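Local coordinates for dihydrodipicolinate synthase (Agrobacterium tumefaciens str., PDB 3B4U), which catalyses, as a dihydrodipicolinate synthase, the condensation of pyruvate with aspartate semialdehyde on the pathway to lysine, at the interface of chains A and B. Residues are numbered along the deposited sequence; one frame, centred on the assembly and turned at random. Chains: chain A/B, Dihydrodipicolinate synthase.

The interface of chains A and B. Residues chain A 46, 49, 51-52, 247, 269-270; chain B 82, 109-110, 121.
Two torsions help bring A:Cys51 against the aromatic pair B:Tyr109 and B:Phe110: SG of the cysteine stands between its backbone N and carbonyl carbon (chi1 50°), while CG of the phenylalanine is anti to its own carbonyl carbon (chi1 -73°). The setting is the two-fold interface of two TIM barrels of the dihydrodipicolinate synthase family. A:Thr46 and A:Glu49 belong to the family's GTTGE active-site loop, so B:Tyr109 and B:Phe110 enter the neighbouring subunit's active site. A:Thr46 is the threonine of the catalytic proton relay; whether B:Tyr109 acts as the relay tyrosine is less certain, because B:Phe110 aligns with that position.

The B:Phe110 ring enters chain A between two different surfaces. Over one face lies the thiol of A:Cys51, off-centre toward the rim, with SG 3.3 Å from CE2. The opposite face meets the branched end of A:Leu270, whose CD1 is 3.7 Å from the same CE2 and whose CD2 also sits toward the rim. Sulfur is compact and polarisable, and leucine's forked methyls spread across a flat ring, so both suit this sandwich. At the ring's edge, in plane, the backbone O of A:Thr46 approaches CZ at 3.7 Å, where the aromatic C-H is weakly positive. Apolar and flat, phenylalanine fits this slot.

A:Cys51 serves both rings: its SG also touches CD2 of B:Tyr109 at 3.4 Å, while its CB sits above the plane of the tyrosine ring at the CG end, 3.6 Å from CG. Beyond, the phenol OH of B:Tyr109 hydrogen-bonds OG1 of A:Thr46 at 2.8 Å. That OG1 lies in the plane of the tyrosine ring, at its edge; threonine and tyrosine hydroxyls can each donate or accept, so the structure alone does not show which gives the hydrogen.

Next along the 3-10 helix 50-52, A:Ser52 reaches chain B through a water, 2.9 Å from its OG and 2.7 Å from the backbone O of B:Asp82. A serine hydroxyl is small and can donate or accept, and the backbone O accepts, so the water can link the two.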
loop_
_atom_site.group_PDB
_atom_site.type_symbol
_atom_site.label_atom_id
_atom_site.label_comp_id
_atom_site.label_asym_id
_atom_site.label_seq_id
_atom_site.Cartn_x
_atom_site.Cartn_y
_atom_site.Cartn_z
ATOM N N THR A 46 -8.714 7.863 -4.432
ATOM C CA THR A 46 -9.075 6.512 -4.874
ATOM C C THR A 46 -9.672 6.528 -6.285
ATOM O O THR A 46 -9.272 5.732 -7.141
ATOM C CB THR A 46 -10.030 5.861 -3.868
ATOM O OG1 THR A 46 -9.389 5.847 -2.580
ATOM C CG2 THR A 46 -10.433 4.468 -4.278
ATOM N N GLU A 49 -7.331 6.883 -9.088
ATOM C CA GLU A 49 -6.296 5.867 -9.202
ATOM C C GLU A 49 -4.964 6.390 -8.663
ATOM O O GLU A 49 -3.899 6.075 -9.166
ATOM C CB GLU A 49 -6.167 5.325 -10.647
ATOM C CG GLU A 49 -7.438 4.644 -11.141
ATOM C CD GLU A 49 -7.436 4.420 -12.624
ATOM O OE1 GLU A 49 -6.676 3.538 -13.080
ATOM O OE2 GLU A 49 -8.167 5.154 -13.343
ATOM N N CYS A 51 -3.166 5.656 -6.158
ATOM C CA CYS A 51 -2.208 4.610 -5.821
ATOM C C CYS A 51 -1.389 4.159 -7.016
ATOM O O CYS A 51 -0.246 3.727 -6.866
ATOM C CB CYS A 51 -2.956 3.412 -5.221
ATOM S SG CYS A 51 -4.383 2.844 -6.210
ATOM N N SER A 52 -1.959 4.323 -8.209
ATOM C CA SER A 52 -1.319 3.893 -9.453
ATOM C C SER A 52 -0.540 5.017 -10.122
ATOM O O SER A 52 0.128 4.774 -11.129
ATOM C CB SER A 52 -2.371 3.382 -10.407
ATOM O OG SER A 52 -3.123 2.368 -9.778
ATOM N N THR A 247 -14.202 2.385 -9.411
ATOM C CA THR A 247 -13.511 3.412 -10.170
ATOM C C THR A 247 -13.653 3.239 -11.709
ATOM O O THR A 247 -13.970 4.184 -12.441
ATOM C CB THR A 247 -12.054 3.534 -9.693
ATOM O OG1 THR A 247 -12.077 3.937 -8.307
ATOM C CG2 THR A 247 -11.281 4.563 -10.512
ATOM N N PRO A 269 -3.509 -2.319 -11.635
ATOM C CA PRO A 269 -4.161 -3.633 -11.720
ATOM C C PRO A 269 -5.660 -3.618 -11.981
ATOM O O PRO A 269 -6.287 -4.679 -11.970
ATOM C CB PRO A 269 -3.869 -4.231 -10.339
ATOM C CG PRO A 269 -3.959 -3.044 -9.467
ATOM C CD PRO A 269 -3.264 -1.943 -10.235
ATOM N N LEU A 270 -6.250 -2.454 -12.201
ATOM C CA LEU A 270 -7.621 -2.393 -12.666
ATOM C C LEU A 270 -7.694 -2.846 -14.101
ATOM O O LEU A 270 -6.702 -2.828 -14.825
ATOM C CB LEU A 270 -8.175 -0.971 -12.539
ATOM C CG LEU A 270 -8.196 -0.355 -11.127
ATOM C CD1 LEU A 270 -8.784 1.059 -11.182
ATOM C CD2 LEU A 270 -8.919 -1.243 -10.130
ATOM N N ASP B 82 2.752 0.513 -4.948
ATOM C CA ASP B 82 1.483 0.307 -5.644
ATOM C C ASP B 82 1.447 0.851 -7.056
ATOM O O ASP B 82 0.510 0.558 -7.795
ATOM C CB ASP B 82 0.337 0.867 -4.814
ATOM C CG ASP B 82 0.406 0.350 -3.393
ATOM O OD1 ASP B 82 0.622 -0.882 -3.249
ATOM O OD2 ASP B 82 0.291 1.156 -2.451
ATOM N N TYR B 109 -3.054 -1.602 -2.753
ATOM C CA TYR B 109 -4.065 -0.616 -2.366
ATOM C C TYR B 109 -5.451 -1.072 -2.830
ATOM O O TYR B 109 -6.318 -1.405 -2.016
ATOM C CB TYR B 109 -3.666 0.771 -2.887
ATOM C CG TYR B 109 -4.572 1.882 -2.398
ATOM C CD1 TYR B 109 -4.371 2.531 -1.179
ATOM C CD2 TYR B 109 -5.669 2.280 -3.136
ATOM C CE1 TYR B 109 -5.214 3.552 -0.769
ATOM C CE2 TYR B 109 -6.521 3.294 -2.710
ATOM C CZ TYR B 109 -6.295 3.911 -1.539
ATOM O OH TYR B 109 -7.133 4.936 -1.097
ATOM N N PHE B 110 -5.670 -1.151 -4.135
ATOM C CA PHE B 110 -6.901 -1.702 -4.669
ATOM C C PHE B 110 -7.033 -3.156 -4.253
ATOM O O PHE B 110 -6.063 -3.909 -4.237
ATOM C CB PHE B 110 -6.986 -1.561 -6.195
ATOM C CG PHE B 110 -7.243 -0.138 -6.687
ATOM C CD1 PHE B 110 -8.260 0.631 -6.164
ATOM C CD2 PHE B 110 -6.470 0.404 -7.702
ATOM C CE1 PHE B 110 -8.492 1.914 -6.657
ATOM C CE2 PHE B 110 -6.724 1.668 -8.191
ATOM C CZ PHE B 110 -7.731 2.423 -7.671
ATOM N N TRP B 121 -0.002 -5.376 -14.782
ATOM C CA TRP B 121 0.797 -4.533 -13.895
ATOM C C TRP B 121 2.265 -4.990 -13.910
ATOM O O TRP B 121 3.172 -4.189 -14.102
ATOM C CB TRP B 121 0.274 -4.614 -12.459
ATOM C CG TRP B 121 0.924 -3.638 -11.532
ATOM C CD1 TRP B 121 0.539 -2.354 -11.328
ATOM C CD2 TRP B 121 2.038 -3.871 -10.674
ATOM N NE1 TRP B 121 1.348 -1.775 -10.387
ATOM C CE2 TRP B 121 2.286 -2.676 -9.980
ATOM C CE3 TRP B 121 2.845 -4.968 -10.415
ATOM C CZ2 TRP B 121 3.281 -2.566 -9.002
ATOM C CZ3 TRP B 121 3.837 -4.867 -9.451
ATOM C CH2 TRP B 121 4.042 -3.662 -8.761
HETATM O O HOH W 1 -2.218 0.315 -7.863
#